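Local coordinates for beta-lactamase II (Erythrobacter litoralis, PDB 6V72), which probably hydrolyses the amide bond of beta-lactam antibiotics to give substituted beta-amino acids, as a zinc-dependent class B metallo-beta-lactamase of the periplasm, at residues S28-A31 with E32-M36; G147-A150 with Q151-P155; I186-G189 with D190-N193. One frame throughout, in Å; residues are numbered along the deposited sequence.

Contact 1 of 3, residues S28-A31 with E32-M36; sequences SQLA and EGVWM
Ser28 and Met36 pair through both backbone bonds of an antiparallel hydrogen-bonded pair, Met36 N to Ser28 O (2.7 Å) and Ser28 N to Met36 O (3.0 Å), and Gln29 faces Trp35 as the next, non-hydrogen-bonded pair. Beyond it the register slips by one: Leu30 and Ala31 both oppose Val34, a classic beta bulge, with Leu30 N bonded to Val34 O. A type II turn from Ala31 to Val34 closes the beta hairpin of strands 25-29 and 34-41 near one edge of the large mixed sheet, inside the outermost strand 20-22; Gly33 takes the positive phi (77°), and Val34 N bonds Ala31 O (2.9 Å). On one face, Gln29 lays CB over the six-membered ring of Trp35, a CH-pi contact 4.2 Å from CB to the ring centroid. CG anti to the backbone N (chi1 -158°) and an extended chain carry its amide obliquely across the indole, OE1 lying 3.8 Å from Trp35 CZ2. The ring also meets Trp80 edge-to-face. On the opposite face, selenomethionine Met36 bends at its last torsion (chi3 -90°) and brings CE to 3.6 Å from Leu30 CD1, beside Pro229. A water links Ser28 OG to Met36 O.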
loop_
_atom_site.group_PDB
_atom_site.type_symbol
_atom_site.label_atom_id
_atom_site.label_comp_id
_atom_site.label_asym_id
_atom_site.label_seq_id
_atom_site.Cartn_x
_atom_site.Cartn_y
_atom_site.Cartn_z
ATOM N N SER A 28 19.365 6.233 18.728
ATOM C CA SER A 28 20.521 5.410 18.398
ATOM C C SER A 28 21.502 6.243 17.595
ATOM O O SER A 28 21.114 7.156 16.868
ATOM C CB SER A 28 20.144 4.140 17.635
ATOM O OG SER A 28 19.302 4.419 16.543
ATOM N N GLN A 29 22.781 5.940 17.750
ATOM C CA GLN A 29 23.822 6.725 17.115
ATOM C C GLN A 29 24.202 6.086 15.783
ATOM O O GLN A 29 24.584 4.906 15.740
ATOM C CB GLN A 29 25.031 6.838 18.044
ATOM C CG GLN A 29 25.897 8.014 17.736
ATOM C CD GLN A 29 27.102 8.080 18.636
ATOM O OE1 GLN A 29 27.261 9.025 19.401
ATOM N NE2 GLN A 29 27.958 7.075 18.557
ATOM N N LEU A 30 24.094 6.863 14.698
ATOM C CA LEU A 30 24.508 6.401 13.378
ATOM C C LEU A 30 25.969 6.698 13.098
ATOM O O LEU A 30 26.606 6.003 12.292
ATOM C CB LEU A 30 23.663 7.066 12.295
ATOM C CG LEU A 30 22.164 6.778 12.385
ATOM C CD1 LEU A 30 21.442 7.347 11.148
ATOM C CD2 LEU A 30 21.910 5.283 12.560
ATOM N N ALA A 31 26.497 7.732 13.735
ATOM C CA ALA A 31 27.881 8.164 13.588
ATOM C C ALA A 31 28.110 9.155 14.713
ATOM O O ALA A 31 27.163 9.599 15.360
ATOM C CB ALA A 31 28.142 8.807 12.222
ATOM N N GLU A 32 29.366 9.510 14.941
ATOM C CA GLU A 32 29.637 10.551 15.922
ATOM C C GLU A 32 28.857 11.819 15.590
ATOM O O GLU A 32 28.965 12.356 14.481
ATOM C CB GLU A 32 31.130 10.850 15.979
ATOM C CG GLU A 32 31.464 11.899 17.007
ATOM C CD GLU A 32 32.945 12.190 17.069
ATOM O OE1 GLU A 32 33.748 11.306 16.687
ATOM O OE2 GLU A 32 33.303 13.306 17.498
ATOM N N GLY A 33 28.031 12.266 16.536
ATOM C CA GLY A 33 27.216 13.452 16.346
ATOM C C GLY A 33 25.982 13.273 15.491
ATOM O O GLY A 33 25.329 14.271 15.154
ATOM N N VAL A 34 25.634 12.049 15.119
ATOM C CA VAL A 34 24.441 11.799 14.309
ATOM C C VAL A 34 23.556 10.824 15.062
ATOM O O VAL A 34 23.869 9.629 15.161
ATOM C CB VAL A 34 24.776 11.258 12.913
ATOM C CG1 VAL A 34 23.486 11.087 12.104
ATOM C CG2 VAL A 34 25.748 12.179 12.198
ATOM N N TRP A 35 22.442 11.324 15.565
ATOM C CA TRP A 35 21.468 10.521 16.279
ATOM C C TRP A 35 20.286 10.223 15.374
ATOM O O TRP A 35 19.824 11.092 14.623
ATOM C CB TRP A 35 20.981 11.240 17.530
ATOM C CG TRP A 35 22.055 11.337 18.557
ATOM C CD1 TRP A 35 22.888 12.395 18.768
ATOM C CD2 TRP A 35 22.454 10.313 19.474
ATOM N NE1 TRP A 35 23.761 12.102 19.780
ATOM C CE2 TRP A 35 23.517 10.832 20.234
ATOM C CE3 TRP A 35 21.992 9.021 19.747
ATOM C CZ2 TRP A 35 24.140 10.099 21.252
ATOM C CZ3 TRP A 35 22.620 8.287 20.756
ATOM C CH2 TRP A 35 23.683 8.831 21.490
HETATM N N MSE A 36 19.792 8.998 15.457
HETATM C CA MSE A 36 18.477 8.698 14.899
HETATM C C MSE A 36 17.458 8.669 16.013
HETATM O O MSE A 36 17.705 8.077 17.068
HETATM C CB MSE A 36 18.490 7.394 14.113
HETATM C CG MSE A 36 17.188 7.181 13.353
HETATM SE SE MSE A 36 17.261 5.499 12.344
HETATM C CE MSE A 36 17.970 6.369 10.837
HETATM O O HOH W 1 16.579 5.069 17.101
#

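Contact 2 of 3, residues G147-A150 with Q151-P155; sequences GEAA and QSLAP. With CA (calcium ion), chain D.
Glu148 and Gln151 reach the same calcium ion from one turn of helix 147-153, their side chains side by side and pointing the same way. The carboxylate binds through both oxygens, Glu148 OE1 at 2.5 Å and Glu148 OE2 at 2.7 Å from the calcium, and Gln151 OE1 adds its amide oxygen at 2.4 Å. Glu148 bends at chi2 (-63°) to turn its carboxylate toward the ion, whereas Gln151 stays extended; the carboxylate and amide planes lie 68° apart. The calcium holds OE1 of both residues 3.5 Å from each other, and its positive charge probably offsets their repulsion. Among the hydrogen bonds, Glu148 O accepts twice, from Ser152 N and from Ser152 OG (2.7 Å), which approach from opposite faces of the carbonyl plane. Ser152 OG accepts from a calcium-bound water, making Ser152 a second-shell residue that joins the helix backbone to that ligand. Gln151 N to Gly147 O and Leu153 N to Ala149 O continue the helical pattern, which fades in a weak Ala154 N to Ala150 O bond before the cis peptide at Pro155. The helix packs Ala149 and Leu153 on Trp116 of strand 114-117, Leu153 also touches strand 89-93, and Pro155 lies against strand 49-58.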
loop_
_atom_site.group_PDB
_atom_site.type_symbol
_atom_site.label_atom_id
_atom_site.label_comp_id
_atom_site.label_asym_id
_atom_site.label_seq_id
_atom_site.Cartn_x
_atom_site.Cartn_y
_atom_site.Cartn_z
ATOM N N GLY A 147 21.253 28.854 -0.832
ATOM C CA GLY A 147 20.763 29.927 -0.005
ATOM C C GLY A 147 20.691 29.590 1.472
ATOM O O GLY A 147 21.499 28.815 2.019
ATOM N N GLU A 148 19.694 30.206 2.135
ATOM C CA GLU A 148 19.584 30.120 3.586
ATOM C C GLU A 148 19.369 28.686 4.070
ATOM O O GLU A 148 19.881 28.309 5.131
ATOM C CB GLU A 148 18.453 31.021 4.077
ATOM C CG GLU A 148 18.835 32.473 4.189
ATOM C CD GLU A 148 19.929 32.725 5.219
ATOM O OE1 GLU A 148 20.059 31.927 6.180
ATOM O OE2 GLU A 148 20.655 33.726 5.069
ATOM N N ALA A 149 18.604 27.877 3.324
ATOM C CA ALA A 149 18.405 26.491 3.742
ATOM C C ALA A 149 19.736 25.742 3.782
ATOM O O ALA A 149 20.033 25.013 4.734
ATOM C CB ALA A 149 17.425 25.778 2.800
ATOM N N ALA A 150 20.559 25.913 2.750
ATOM C CA ALA A 150 21.835 25.214 2.709
ATOM C C ALA A 150 22.756 25.669 3.828
ATOM O O ALA A 150 23.429 24.842 4.450
ATOM C CB ALA A 150 22.496 25.431 1.349
ATOM N N GLN A 151 22.785 26.981 4.109
ATOM C CA GLN A 151 23.611 27.484 5.207
ATOM C C GLN A 151 23.086 27.013 6.551
ATOM O O GLN A 151 23.866 26.602 7.424
ATOM C CB GLN A 151 23.645 29.007 5.178
ATOM C CG GLN A 151 24.628 29.636 6.164
ATOM C CD GLN A 151 24.549 31.155 6.147
ATOM O OE1 GLN A 151 23.499 31.730 6.401
ATOM N NE2 GLN A 151 25.649 31.803 5.832
ATOM N N SER A 152 21.773 27.088 6.743
ATOM C CA SER A 152 21.187 26.877 8.061
ATOM C C SER A 152 21.133 25.418 8.460
ATOM O O SER A 152 21.097 25.116 9.657
ATOM C CB SER A 152 19.769 27.449 8.113
ATOM O OG SER A 152 19.762 28.836 7.783
ATOM N N LEU A 153 21.120 24.504 7.494
ATOM C CA LEU A 153 20.968 23.091 7.798
ATOM C C LEU A 153 22.258 22.321 7.595
ATOM O O LEU A 153 22.291 21.120 7.870
ATOM C CB LEU A 153 19.849 22.486 6.939
ATOM C CG LEU A 153 18.497 23.177 7.246
ATOM C CD1 LEU A 153 17.441 22.935 6.195
ATOM C CD2 LEU A 153 17.965 22.744 8.617
ATOM N N ALA A 154 23.310 22.975 7.122
ATOM C CA ALA A 154 24.621 22.339 7.058
ATOM C C ALA A 154 24.973 21.741 8.420
ATOM O O ALA A 154 24.687 22.354 9.457
ATOM C CB ALA A 154 25.680 23.367 6.636
ATOM N N PRO A 155 25.619 20.561 8.466
ATOM C CA PRO A 155 26.232 19.818 7.358
ATOM C C PRO A 155 25.294 18.966 6.528
ATOM O O PRO A 155 25.762 18.355 5.584
ATOM C CB PRO A 155 27.249 18.925 8.068
ATOM C CG PRO A 155 26.594 18.657 9.403
ATOM C CD PRO A 155 25.980 19.989 9.777
HETATM CA CA CA D . 21.829 33.049 7.445
HETATM O O HOH W 2 21.470 30.874 8.578
#

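Contact 3 of 3, residues I186-G189 with D190-N193; sequences IKAG and DASN
A type I beta turn from Ala188 to Ala191 shapes the loop between strand 179-181 and helix 205-215, shortly after Cys184, a residue that binds zinc in this protein although the zinc is absent from this model. Ala191 N closes the turn on Ala188 O at 3.0 Å, with an N-H...O angle of 162°. Small side chains line the turn: Ala191 CB lies 3.2 Å from Ala188 O, and the methyls of Ala188 and Ala191 are 4.5 Å apart, CB to CB. Asp190, at the exposed corner, has CG between its own backbone N and carbonyl carbon (chi1 65°), which swings the carboxylate back over the turn until OD1 stands 3.5 Å from Ala188 CB, a van der Waals approach between a polar oxygen and a methyl. Lys187 precedes the turn and packs CB on Ala191 CB at 3.9 Å. Its CG, held anti to the carbonyl carbon (chi1 -51°), passes 4.1 Å from Asn193 O. Beyond CG the chain bends, and the ammonium leads away from the turn to bond Cys184 O, the side chain also touching His165, another zinc-binding residue. The turn also bonds outside itself: Glu230 OE2 accepts from Gly189 N and Arg237 NH2 donates to Ala191 O, while Ser192 packs on Phe46 of the second subunit. Only one hydrogen bond joins residues 186-189 to 190-193, so the bonds from Glu230 and Arg237 probably help to fix the turn's position. The lysine that joins the loop to the carbonyl of Cys184 sets a positive charge beside the zinc-binding residues, where it would probably make the local potential more positive.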
loop_
_atom_site.group_PDB
_atom_site.type_symbol
_atom_site.label_atom_id
_atom_site.label_comp_id
_atom_site.label_asym_id
_atom_site.label_seq_id
_atom_site.Cartn_x
_atom_site.Cartn_y
_atom_site.Cartn_z
ATOM N N ILE A 186 12.121 5.918 0.444
ATOM C CA ILE A 186 12.957 4.720 0.445
ATOM C C ILE A 186 12.376 3.727 1.433
ATOM O O ILE A 186 12.017 4.096 2.571
ATOM C CB ILE A 186 14.419 5.068 0.790
ATOM C CG1 ILE A 186 14.986 6.040 -0.251
ATOM C CG2 ILE A 186 15.304 3.806 0.871
ATOM C CD1 ILE A 186 15.110 5.447 -1.670
ATOM N N LYS A 187 12.246 2.479 0.985
ATOM C CA LYS A 187 11.732 1.362 1.760
ATOM C C LYS A 187 12.831 0.337 1.973
ATOM O O LYS A 187 13.895 0.393 1.351
ATOM C CB LYS A 187 10.563 0.680 1.045
ATOM C CG LYS A 187 9.469 1.577 0.576
ATOM C CD LYS A 187 8.977 2.518 1.645
ATOM C CE LYS A 187 7.714 3.159 1.144
ATOM N NZ LYS A 187 7.327 4.343 1.932
ATOM N N ALA A 188 12.511 -0.663 2.790
ATOM C CA ALA A 188 13.525 -1.604 3.245
ATOM C C ALA A 188 14.001 -2.488 2.099
ATOM O O ALA A 188 13.283 -2.712 1.123
ATOM C CB ALA A 188 12.973 -2.477 4.373
ATOM N N GLY A 189 15.235 -2.987 2.236
ATOM C CA GLY A 189 15.830 -3.875 1.247
ATOM C C GLY A 189 15.091 -5.173 1.027
ATOM O O GLY A 189 15.334 -5.856 0.020
ATOM N N ASP A 190 14.197 -5.541 1.942
ATOM C CA ASP A 190 13.395 -6.744 1.790
ATOM C C ASP A 190 11.916 -6.416 1.641
ATOM O O ASP A 190 11.069 -7.303 1.774
ATOM C CB ASP A 190 13.637 -7.709 2.952
ATOM C CG ASP A 190 13.179 -7.162 4.301
ATOM O OD1 ASP A 190 12.786 -5.980 4.403
ATOM O OD2 ASP A 190 13.223 -7.942 5.290
ATOM N N ALA A 191 11.598 -5.153 1.353
ATOM C CA ALA A 191 10.218 -4.751 1.167
ATOM C C ALA A 191 9.604 -5.427 -0.053
ATOM O O ALA A 191 10.276 -5.705 -1.060
ATOM C CB ALA A 191 10.131 -3.237 1.004
ATOM N N SER A 192 8.304 -5.669 0.027
ATOM C CA SER A 192 7.572 -6.221 -1.104
ATOM C C SER A 192 6.577 -5.242 -1.690
ATOM O O SER A 192 5.906 -5.580 -2.666
ATOM C CB SER A 192 6.852 -7.517 -0.705
ATOM O OG SER A 192 6.003 -7.310 0.411
ATOM N N ASN A 193 6.474 -4.034 -1.142
ATOM C CA ASN A 193 5.617 -3.021 -1.735
ATOM C C ASN A 193 6.097 -1.660 -1.249
ATOM O O ASN A 193 6.959 -1.568 -0.369
ATOM C CB ASN A 193 4.141 -3.274 -1.400
ATOM C CG ASN A 193 3.853 -3.150 0.065
ATOM O OD1 ASN A 193 3.951 -2.063 0.631
ATOM N ND2 ASN A 193 3.473 -4.262 0.697
#

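How the contacts relate
The three contacts follow one another along the chain without touching. Contacts 1 and 2 have centres 20 Å apart and both involve the large mixed sheet: residues 28-36 form a hairpin within it, whereas helix 147-153 packs against it, directly after 145-146, one of its two outermost strands. Strand 49-58 meets both, through Leu54 and Leu55 for contact 1 and Val56 and Asn58 for contact 2. Contact 3, 23 Å from contact 1 and 30 Å from contact 2 between centres, lies in the loop after strand 179-181 of the smaller sheet, before that sheet's last strand 221-223, and across the chain's centre from contact 2. Residues 186-193 border the zinc-binding residues, so these and the calcium site at residues 147-155 are spatially separate.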